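Long-range contacts in transcriptional repressor PagR (Bacillus anthracis, PDB 2ZKZ), which represses transcription of the anthrax genes pagA and atxA as a dimeric DNA-binding protein of the ArsR family: residues I32-Y37 with G90-L95; A41-Q46 with G76-Y81; K68-N73 with Y81-P86. All coordinates share one frame; numbering follows the deposited sequence.

Contact 1 of 3, residues I32-Y37 with G90-L95; sequences IVNELY and GIIKLL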
loop_
_atom_site.group_PDB
_atom_site.type_symbol
_atom_site.label_atom_id
_atom_site.label_comp_id
_atom_site.label_asym_id
_atom_site.label_seq_id
_atom_site.Cartn_x
_atom_site.Cartn_y
_atom_site.Cartn_z
ATOM N N ILE A 32 -0.457 13.222 -4.039
ATOM C CA ILE A 32 0.485 13.482 -5.121
ATOM C C ILE A 32 0.301 12.454 -6.235
ATOM O O ILE A 32 0.201 12.812 -7.408
ATOM C CB ILE A 32 1.943 13.447 -4.602
ATOM C CG1 ILE A 32 2.175 14.632 -3.663
ATOM C CG2 ILE A 32 2.926 13.458 -5.768
ATOM C CD1 ILE A 32 3.559 14.655 -2.995
ATOM N N VAL A 33 0.243 11.177 -5.875
ATOM C CA VAL A 33 0.063 10.140 -6.886
ATOM C C VAL A 33 -1.254 10.317 -7.636
ATOM O O VAL A 33 -1.304 10.175 -8.864
ATOM C CB VAL A 33 0.105 8.726 -6.259
ATOM C CG1 VAL A 33 -0.178 7.675 -7.328
ATOM C CG2 VAL A 33 1.463 8.486 -5.627
ATOM N N ASN A 34 -2.324 10.614 -6.907
ATOM C CA ASN A 34 -3.627 10.817 -7.541
ATOM C C ASN A 34 -3.544 11.969 -8.559
ATOM O O ASN A 34 -4.054 11.870 -9.674
ATOM C CB ASN A 34 -4.686 11.155 -6.488
ATOM C CG ASN A 34 -6.093 11.136 -7.058
ATOM O OD1 ASN A 34 -6.850 12.098 -6.918
ATOM N ND2 ASN A 34 -6.448 10.036 -7.707
ATOM N N GLU A 35 -2.893 13.059 -8.165
ATOM C CA GLU A 35 -2.750 14.215 -9.050
ATOM C C GLU A 35 -1.965 13.877 -10.318
ATOM O O GLU A 35 -2.317 14.326 -11.412
ATOM C CB GLU A 35 -2.065 15.366 -8.315
ATOM C CG GLU A 35 -2.904 16.023 -7.235
ATOM C CD GLU A 35 -4.215 16.585 -7.758
ATOM O OE1 GLU A 35 -4.239 17.123 -8.885
ATOM O OE2 GLU A 35 -5.224 16.505 -7.030
ATOM N N LEU A 36 -0.894 13.102 -10.174
ATOM C CA LEU A 36 -0.091 12.711 -11.325
ATOM C C LEU A 36 -0.887 11.767 -12.216
ATOM O O LEU A 36 -0.695 11.728 -13.426
ATOM C CB LEU A 36 1.206 12.042 -10.871
ATOM C CG LEU A 36 2.229 13.033 -10.317
ATOM C CD1 LEU A 36 3.410 12.293 -9.685
ATOM C CD2 LEU A 36 2.696 13.939 -11.453
ATOM N N TYR A 37 -1.783 11.005 -11.604
ATOM C CA TYR A 37 -2.622 10.083 -12.347
ATOM C C TYR A 37 -3.580 10.895 -13.219
ATOM O O TYR A 37 -3.832 10.553 -14.375
ATOM C CB TYR A 37 -3.404 9.195 -11.372
ATOM C CG TYR A 37 -4.587 8.487 -11.983
ATOM C CD1 TYR A 37 -4.420 7.557 -13.007
ATOM C CD2 TYR A 37 -5.882 8.772 -11.553
ATOM C CE1 TYR A 37 -5.513 6.929 -13.590
ATOM C CE2 TYR A 37 -6.984 8.150 -12.129
ATOM C CZ TYR A 37 -6.792 7.233 -13.145
ATOM O OH TYR A 37 -7.885 6.627 -13.718
ATOM N N GLY A 90 -2.236 1.218 -10.873
ATOM C CA GLY A 90 -3.299 0.294 -10.522
ATOM C C GLY A 90 -3.835 0.527 -9.119
ATOM O O GLY A 90 -5.043 0.496 -8.896
ATOM N N ILE A 91 -2.937 0.775 -8.171
ATOM C CA ILE A 91 -3.330 0.993 -6.787
ATOM C C ILE A 91 -4.067 2.300 -6.579
ATOM O O ILE A 91 -5.072 2.342 -5.867
ATOM C CB ILE A 91 -2.108 0.973 -5.830
ATOM C CG1 ILE A 91 -1.483 -0.423 -5.800
ATOM C CG2 ILE A 91 -2.545 1.367 -4.421
ATOM C CD1 ILE A 91 -0.146 -0.483 -5.075
ATOM N N ILE A 92 -3.578 3.374 -7.195
ATOM C CA ILE A 92 -4.229 4.655 -7.009
ATOM C C ILE A 92 -5.639 4.644 -7.591
ATOM O O ILE A 92 -6.535 5.283 -7.050
ATOM C CB ILE A 92 -3.392 5.823 -7.613
ATOM C CG1 ILE A 92 -3.761 7.129 -6.908
ATOM C CG2 ILE A 92 -3.629 5.942 -9.106
ATOM C CD1 ILE A 92 -3.442 7.126 -5.409
ATOM N N LYS A 93 -5.844 3.914 -8.683
ATOM C CA LYS A 93 -7.177 3.833 -9.280
ATOM C C LYS A 93 -8.126 3.116 -8.326
ATOM O O LYS A 93 -9.245 3.570 -8.092
ATOM C CB LYS A 93 -7.139 3.076 -10.608
ATOM C CG LYS A 93 -6.370 3.773 -11.707
ATOM C CD LYS A 93 -7.141 3.726 -13.025
ATOM C CE LYS A 93 -7.480 2.300 -13.443
ATOM N NZ LYS A 93 -8.268 2.269 -14.710
ATOM N N LEU A 94 -7.670 1.993 -7.780
ATOM C CA LEU A 94 -8.462 1.201 -6.845
ATOM C C LEU A 94 -8.830 1.975 -5.590
ATOM O O LEU A 94 -9.878 1.737 -4.990
ATOM C CB LEU A 94 -7.691 -0.059 -6.431
ATOM C CG LEU A 94 -7.791 -1.308 -7.307
ATOM C CD1 LEU A 94 -9.178 -1.906 -7.154
ATOM C CD2 LEU A 94 -7.496 -0.969 -8.765
ATOM N N LEU A 95 -7.964 2.897 -5.187
ATOM C CA LEU A 95 -8.206 3.673 -3.982
ATOM C C LEU A 95 -9.234 4.787 -4.122
ATOM O O LEU A 95 -9.832 5.201 -3.126
ATOM C CB LEU A 95 -6.891 4.245 -3.452
ATOM C CG LEU A 95 -5.912 3.202 -2.905
ATOM C CD1 LEU A 95 -4.641 3.886 -2.420
ATOM C CD2 LEU A 95 -6.577 2.432 -1.766
#
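I92 carries most of this contact, reaching from helix 86-95 to V33, N34 and Y37 on helix 27-39. It is a worked example of how two helices set almost square to each other can be joined largely through one branched side chain. The segment axes approach to 9.9 Å with a crossing angle of -100°, and the backbones draw nearest at N34 and I92, whose CA atoms lie 6.2 Å apart.

The apolar part is divided between the two branches of I92. With chi1 at -156°, CG1 stands anti to the backbone N and CG2 takes the crowded position between N and the carbonyl carbon. CG1 packs 3.6 Å from V33 CG1, the two side chains passing alongside with opposite headings. The same I92 CG1 rests 3.7 Å from N34 CA, so it touches main chain as well as side chain. CG2 turns to the root of the tyrosine, where it lies 4.0 Å from Y37 CG and equally near Y37 CB.

Polar and aromatic groups border the isoleucine. The N34 side chain crosses I92 at about a right angle and brings ND2 to 4.0 Å from I92 CG1. At the far end of the tyrosine, the bent chain of K93 runs across Y37, its CG and CD beside CE1, CZ and OH. The tightest approach is 3.1 Å, between Y37 OH and K93 CD.

Around this junction V33 also touches V69 and I83, while L94, one residue beyond K93, packs on L94 of the second subunit. No hydrogen bond links the two segments: this joint between helix 27-39 and helix 86-95 rests on van der Waals fit, with I92 set against V33, N34 and Y37 and the methylenes of K93 against the tyrosine at the solvent-facing end.

Contact 2 of 3, residues A41-Q46 with G76-Y81; sequences ALNVTQ and GLEIYY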
loop_
_atom_site.group_PDB
_atom_site.type_symbol
_atom_site.label_atom_id
_atom_site.label_comp_id
_atom_site.label_asym_id
_atom_site.label_seq_id
_atom_site.Cartn_x
_atom_site.Cartn_y
_atom_site.Cartn_z
ATOM N N ALA A 41 1.676 14.658 -15.867
ATOM C CA ALA A 41 3.000 15.245 -15.680
ATOM C C ALA A 41 2.887 16.531 -14.888
ATOM O O ALA A 41 2.093 17.403 -15.236
ATOM C CB ALA A 41 3.647 15.521 -17.037
ATOM N N LEU A 42 3.685 16.652 -13.829
ATOM C CA LEU A 42 3.653 17.844 -12.982
ATOM C C LEU A 42 5.022 18.175 -12.398
ATOM O O LEU A 42 5.745 17.280 -11.946
ATOM C CB LEU A 42 2.675 17.644 -11.819
ATOM C CG LEU A 42 1.182 17.483 -12.119
ATOM C CD1 LEU A 42 0.458 17.032 -10.843
ATOM C CD2 LEU A 42 0.607 18.803 -12.633
ATOM N N ASN A 43 5.383 19.456 -12.412
ATOM C CA ASN A 43 6.653 19.852 -11.824
ATOM C C ASN A 43 6.373 20.195 -10.364
ATOM O O ASN A 43 5.212 20.219 -9.937
ATOM C CB ASN A 43 7.299 21.032 -12.587
ATOM C CG ASN A 43 6.406 22.263 -12.676
ATOM O OD1 ASN A 43 6.405 22.966 -13.699
ATOM N ND2 ASN A 43 5.672 22.549 -11.617
ATOM N N VAL A 44 7.429 20.436 -9.597
ATOM C CA VAL A 44 7.294 20.744 -8.181
ATOM C C VAL A 44 6.363 21.919 -7.886
ATOM O O VAL A 44 5.523 21.845 -6.980
ATOM C CB VAL A 44 8.683 21.021 -7.553
ATOM C CG1 VAL A 44 8.543 21.305 -6.063
ATOM C CG2 VAL A 44 9.594 19.816 -7.772
ATOM N N THR A 45 6.496 22.995 -8.653
ATOM C CA THR A 45 5.667 24.173 -8.435
ATOM C C THR A 45 4.180 23.876 -8.619
ATOM O O THR A 45 3.351 24.357 -7.853
ATOM C CB THR A 45 6.089 25.321 -9.372
ATOM O OG1 THR A 45 7.480 25.607 -9.169
ATOM C CG2 THR A 45 5.276 26.575 -9.078
ATOM N N GLN A 46 3.847 23.084 -9.637
ATOM C CA GLN A 46 2.459 22.709 -9.886
ATOM C C GLN A 46 1.939 21.859 -8.727
ATOM O O GLN A 46 0.776 21.957 -8.343
ATOM C CB GLN A 46 2.346 21.913 -11.183
ATOM C CG GLN A 46 2.585 22.732 -12.445
ATOM C CD GLN A 46 2.654 21.868 -13.682
ATOM O OE1 GLN A 46 3.541 21.027 -13.813
ATOM N NE2 GLN A 46 1.713 22.069 -14.601
ATOM N N GLY A 76 14.570 19.986 -20.975
ATOM C CA GLY A 76 15.125 21.322 -21.006
ATOM C C GLY A 76 15.420 21.735 -19.577
ATOM O O GLY A 76 16.090 21.018 -18.836
ATOM N N LEU A 77 14.892 22.883 -19.178
ATOM C CA LEU A 77 15.093 23.391 -17.831
ATOM C C LEU A 77 14.105 22.773 -16.842
ATOM O O LEU A 77 14.292 22.868 -15.627
ATOM C CB LEU A 77 14.910 24.905 -17.836
ATOM C CG LEU A 77 15.877 25.674 -18.741
ATOM C CD1 LEU A 77 15.367 27.094 -18.976
ATOM C CD2 LEU A 77 17.254 25.680 -18.097
ATOM N N GLU A 78 13.064 22.129 -17.359
ATOM C CA GLU A 78 12.043 21.565 -16.491
ATOM C C GLU A 78 12.258 20.145 -15.992
ATOM O O GLU A 78 12.672 19.254 -16.733
ATOM C CB GLU A 78 10.663 21.634 -17.163
ATOM C CG GLU A 78 9.521 21.280 -16.199
ATOM C CD GLU A 78 8.149 21.204 -16.852
ATOM O OE1 GLU A 78 7.150 21.121 -16.106
ATOM O OE2 GLU A 78 8.054 21.213 -18.095
ATOM N N ILE A 79 11.965 19.959 -14.711
ATOM C CA ILE A 79 12.029 18.654 -14.069
ATOM C C ILE A 79 10.574 18.387 -13.697
ATOM O O ILE A 79 9.966 19.189 -12.984
ATOM C CB ILE A 79 12.851 18.672 -12.761
ATOM C CG1 ILE A 79 14.344 18.834 -13.065
ATOM C CG2 ILE A 79 12.588 17.382 -11.979
ATOM C CD1 ILE A 79 14.954 17.650 -13.796
ATOM N N TYR A 80 10.001 17.298 -14.198
ATOM C CA TYR A 80 8.618 16.978 -13.864
ATOM C C TYR A 80 8.490 15.508 -13.484
ATOM O O TYR A 80 9.306 14.675 -13.871
ATOM C CB TYR A 80 7.663 17.292 -15.027
ATOM C CG TYR A 80 7.886 16.476 -16.280
ATOM C CD1 TYR A 80 8.821 16.873 -17.236
ATOM C CD2 TYR A 80 7.164 15.302 -16.509
ATOM C CE1 TYR A 80 9.033 16.124 -18.389
ATOM C CE2 TYR A 80 7.371 14.544 -17.658
ATOM C CZ TYR A 80 8.305 14.964 -18.591
ATOM O OH TYR A 80 8.513 14.223 -19.725
ATOM N N TYR A 81 7.443 15.203 -12.732
ATOM C CA TYR A 81 7.207 13.848 -12.277
ATOM C C TYR A 81 6.074 13.160 -13.002
ATOM O O TYR A 81 5.162 13.800 -13.520
ATOM C CB TYR A 81 6.942 13.860 -10.770
ATOM C CG TYR A 81 8.172 14.238 -9.988
ATOM C CD1 TYR A 81 9.083 13.263 -9.583
ATOM C CD2 TYR A 81 8.466 15.576 -9.715
ATOM C CE1 TYR A 81 10.261 13.605 -8.932
ATOM C CE2 TYR A 81 9.644 15.932 -9.059
ATOM C CZ TYR A 81 10.538 14.935 -8.675
ATOM O OH TYR A 81 11.715 15.262 -8.054
HETATM O O HOH W 1 10.117 20.624 -10.840
HETATM O O HOH W 2 4.940 19.884 -16.145
#
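L42 and Y81 form an antiparallel hydrogen-bonded pair, their CA atoms 5.4 Å apart, with Y81 N giving L42 O a nearly straight bond (176°) of 2.8 Å. The returning bond from L42 N to Y81 O is longer, at 3.2 Å, and the CA-H of A41 also points at that oxygen. Further along, where V44 N and I79 O are 4.4 Å apart, a water links them, accepting from the one and donating to the other.

Among the side chains, V44 and Y81 lie alongside and point the same way, V44 CG2 meeting the ring edge 4.1 Å from Y81 CE2. L42 projects on the same side of the sheet as Y81, where L36 touches both and I47 and I50 border L42. A41 CB abuts the Y80 ring, 3.6 Å from CD2. The polar contacts centre on Q46 OE1, which accepts from N43 N at 2.8 Å, on a lone pair in the amide plane. Since N43 is the N-cap of helix 44-51, this bond supplies one half of a capping-box arrangement. A second water donates to both Q46 OE1 and E78 OE1.

A short strand leading into the predicted helix-turn-helix and pairing with the second strand of the beta hairpin is the arrangement of the winged-helix fold shared by ArsR-family repressors.

Contact 3 of 3, residues K68-N73 with Y81-P86; sequences KVLKRN and YSINNP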
loop_
_atom_site.group_PDB
_atom_site.type_symbol
_atom_site.label_atom_id
_atom_site.label_comp_id
_atom_site.label_asym_id
_atom_site.label_seq_id
_atom_site.Cartn_x
_atom_site.Cartn_y
_atom_site.Cartn_z
ATOM N N LYS A 68 10.923 4.787 -6.653
ATOM C CA LYS A 68 10.154 3.663 -6.140
ATOM C C LYS A 68 8.702 3.785 -6.565
ATOM O O LYS A 68 8.110 2.836 -7.064
ATOM C CB LYS A 68 10.224 3.624 -4.610
ATOM C CG LYS A 68 11.600 3.308 -4.039
ATOM C CD LYS A 68 11.569 3.297 -2.515
ATOM C CE LYS A 68 12.931 2.947 -1.940
ATOM N NZ LYS A 68 12.934 3.035 -0.457
ATOM N N VAL A 69 8.137 4.969 -6.366
ATOM C CA VAL A 69 6.742 5.213 -6.692
ATOM C C VAL A 69 6.581 6.139 -7.893
ATOM O O VAL A 69 5.690 5.944 -8.724
ATOM C CB VAL A 69 6.019 5.844 -5.479
ATOM C CG1 VAL A 69 4.577 6.152 -5.823
ATOM C CG2 VAL A 69 6.111 4.909 -4.285
ATOM N N LEU A 70 7.457 7.136 -7.979
ATOM C CA LEU A 70 7.409 8.128 -9.046
ATOM C C LEU A 70 8.668 8.172 -9.906
ATOM O O LEU A 70 9.758 7.781 -9.474
ATOM C CB LEU A 70 7.181 9.517 -8.438
ATOM C CG LEU A 70 5.761 10.074 -8.280
ATOM C CD1 LEU A 70 4.748 8.975 -8.146
ATOM C CD2 LEU A 70 5.735 11.010 -7.082
ATOM N N LYS A 71 8.501 8.663 -11.128
ATOM C CA LYS A 71 9.608 8.797 -12.057
ATOM C C LYS A 71 9.942 10.280 -12.223
ATOM O O LYS A 71 9.049 11.104 -12.429
ATOM C CB LYS A 71 9.226 8.207 -13.418
ATOM C CG LYS A 71 10.384 8.141 -14.403
ATOM C CD LYS A 71 9.952 7.528 -15.720
ATOM C CE LYS A 71 11.152 7.012 -16.503
ATOM N NZ LYS A 71 12.259 8.007 -16.520
ATOM N N ARG A 72 11.218 10.624 -12.112
ATOM C CA ARG A 72 11.629 12.004 -12.302
ATOM C C ARG A 72 12.057 12.142 -13.763
ATOM O O ARG A 72 12.811 11.315 -14.278
ATOM C CB ARG A 72 12.789 12.372 -11.372
ATOM C CG ARG A 72 13.232 13.818 -11.519
ATOM C CD ARG A 72 14.299 14.195 -10.500
ATOM N NE ARG A 72 15.483 13.352 -10.617
ATOM C CZ ARG A 72 16.515 13.397 -9.779
ATOM N NH1 ARG A 72 16.508 14.249 -8.764
ATOM N NH2 ARG A 72 17.545 12.584 -9.949
ATOM N N ASN A 73 11.561 13.185 -14.422
ATOM C CA ASN A 73 11.863 13.437 -15.828
ATOM C C ASN A 73 12.422 14.839 -16.025
ATOM O O ASN A 73 12.079 15.774 -15.298
ATOM C CB ASN A 73 10.595 13.327 -16.679
ATOM C CG ASN A 73 9.893 11.999 -16.523
ATOM O OD1 ASN A 73 10.195 11.038 -17.225
ATOM N ND2 ASN A 73 8.941 11.938 -15.590
ATOM N N TYR A 81 7.443 15.203 -12.732
ATOM C CA TYR A 81 7.207 13.848 -12.277
ATOM C C TYR A 81 6.074 13.160 -13.002
ATOM O O TYR A 81 5.162 13.800 -13.520
ATOM C CB TYR A 81 6.942 13.860 -10.770
ATOM C CG TYR A 81 8.172 14.238 -9.988
ATOM C CD1 TYR A 81 9.083 13.263 -9.583
ATOM C CD2 TYR A 81 8.466 15.576 -9.715
ATOM C CE1 TYR A 81 10.261 13.605 -8.932
ATOM C CE2 TYR A 81 9.644 15.932 -9.059
ATOM C CZ TYR A 81 10.538 14.935 -8.675
ATOM O OH TYR A 81 11.715 15.262 -8.054
ATOM N N SER A 82 6.149 11.837 -13.039
ATOM C CA SER A 82 5.138 11.032 -13.691
ATOM C C SER A 82 5.078 9.662 -13.030
ATOM O O SER A 82 5.922 9.324 -12.198
ATOM C CB SER A 82 5.478 10.868 -15.173
ATOM O OG SER A 82 6.704 10.176 -15.330
ATOM N N ILE A 83 4.067 8.885 -13.392
ATOM C CA ILE A 83 3.927 7.533 -12.864
ATOM C C ILE A 83 4.259 6.592 -14.017
ATOM O O ILE A 83 3.616 6.649 -15.067
ATOM C CB ILE A 83 2.484 7.227 -12.410
ATOM C CG1 ILE A 83 2.041 8.202 -11.320
ATOM C CG2 ILE A 83 2.402 5.794 -11.893
ATOM C CD1 ILE A 83 0.534 8.115 -11.023
ATOM N N ASN A 84 5.267 5.746 -13.838
ATOM C CA ASN A 84 5.628 4.801 -14.888
ATOM C C ASN A 84 5.531 3.347 -14.402
ATOM O O ASN A 84 5.715 2.411 -15.181
ATOM C CB ASN A 84 7.034 5.105 -15.410
ATOM C CG ASN A 84 8.115 4.385 -14.640
ATOM O OD1 ASN A 84 8.099 4.344 -13.409
ATOM N ND2 ASN A 84 9.073 3.817 -15.365
ATOM N N ASN A 85 5.234 3.167 -13.116
ATOM C CA ASN A 85 5.086 1.834 -12.536
ATOM C C ASN A 85 3.613 1.450 -12.612
ATOM O O ASN A 85 2.751 2.119 -12.032
ATOM C CB ASN A 85 5.534 1.828 -11.074
ATOM C CG ASN A 85 5.643 0.424 -10.500
ATOM O OD1 ASN A 85 4.766 -0.416 -10.705
ATOM N ND2 ASN A 85 6.721 0.168 -9.771
ATOM N N PRO A 86 3.303 0.369 -13.339
ATOM C CA PRO A 86 1.933 -0.121 -13.510
ATOM C C PRO A 86 1.227 -0.385 -12.180
ATOM O O PRO A 86 0.033 -0.112 -12.037
ATOM C CB PRO A 86 2.122 -1.410 -14.309
ATOM C CG PRO A 86 3.393 -1.168 -15.062
ATOM C CD PRO A 86 4.261 -0.520 -14.018
HETATM O O HOH W 3 6.211 5.357 -11.370
#
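K71 O is gripped twice from the facing strand: S82 N donates to it at 3.1 Å, and the CA-H of Y81 approaches it with 3.3 Å between Y81 CA and the oxygen. The reciprocal bond, from K71 N to S82 O, is 2.9 Å long and close to straight (171°). Two residues after K71, N73 ND2 donates to S82 OG at 2.9 Å, the hydroxyl sitting slightly off the amide plane. That amide also bonds to Y80 O, so a single ND2 secures the neighbouring strand through a side chain and a main-chain oxygen.

These bonds close the base of the hairpin of strands 71-75 and 78-82, the wing of the winged-helix fold, and its sides are lined differently. On one, R72 runs beside Y81 in the same direction, CB and CG next to CE1 and R72 CD 3.7 Å from Y81 OH, with the guanidinium and ring planes 40° apart. On the side of S82, K71 stretches away with CG anti to the backbone N (chi1 -173°) and crosses N84 at about a right angle; K71 CD lies 3.8 Å from N84 CG. This methylene contact lies at an exposed surface.

Past the paired strands, the segments diverge and a water spans them, donating to V69 O and N84 OD1 and accepting from N84 N at 2.7 Å. On the side facing helix 27-39, L70 CD1 meets I83 CG1 at 4.2 Å, L70 also touching I32 and L36 and I83 touching V33. K68 sends its NZ to a salt bridge with E19, while N85, the N-cap of helix 86-95, caps K87 N through OD1.

How the contacts relate
The three contacts show how a small DNA-binding domain is tied together through shared elements. Contacts 2 and 3 use the two edges of strand 78-82 and share Y81; their centres are 12 Å apart, and a probable hydrogen bond of 2.8 Å between N73 N and Y80 O runs between them. Contact 1 lies about 11 Å from contact 3 and 18 Å from contact 2, centre to centre. Helix 27-39 connects all three, with L36 CD2 3.2 Å from Y81 O and V33 O 3.5 Å from I83 CD1. Contact 2 includes the start of the predicted helix-turn-helix, whereas contact 1 lies next to the dimer partner.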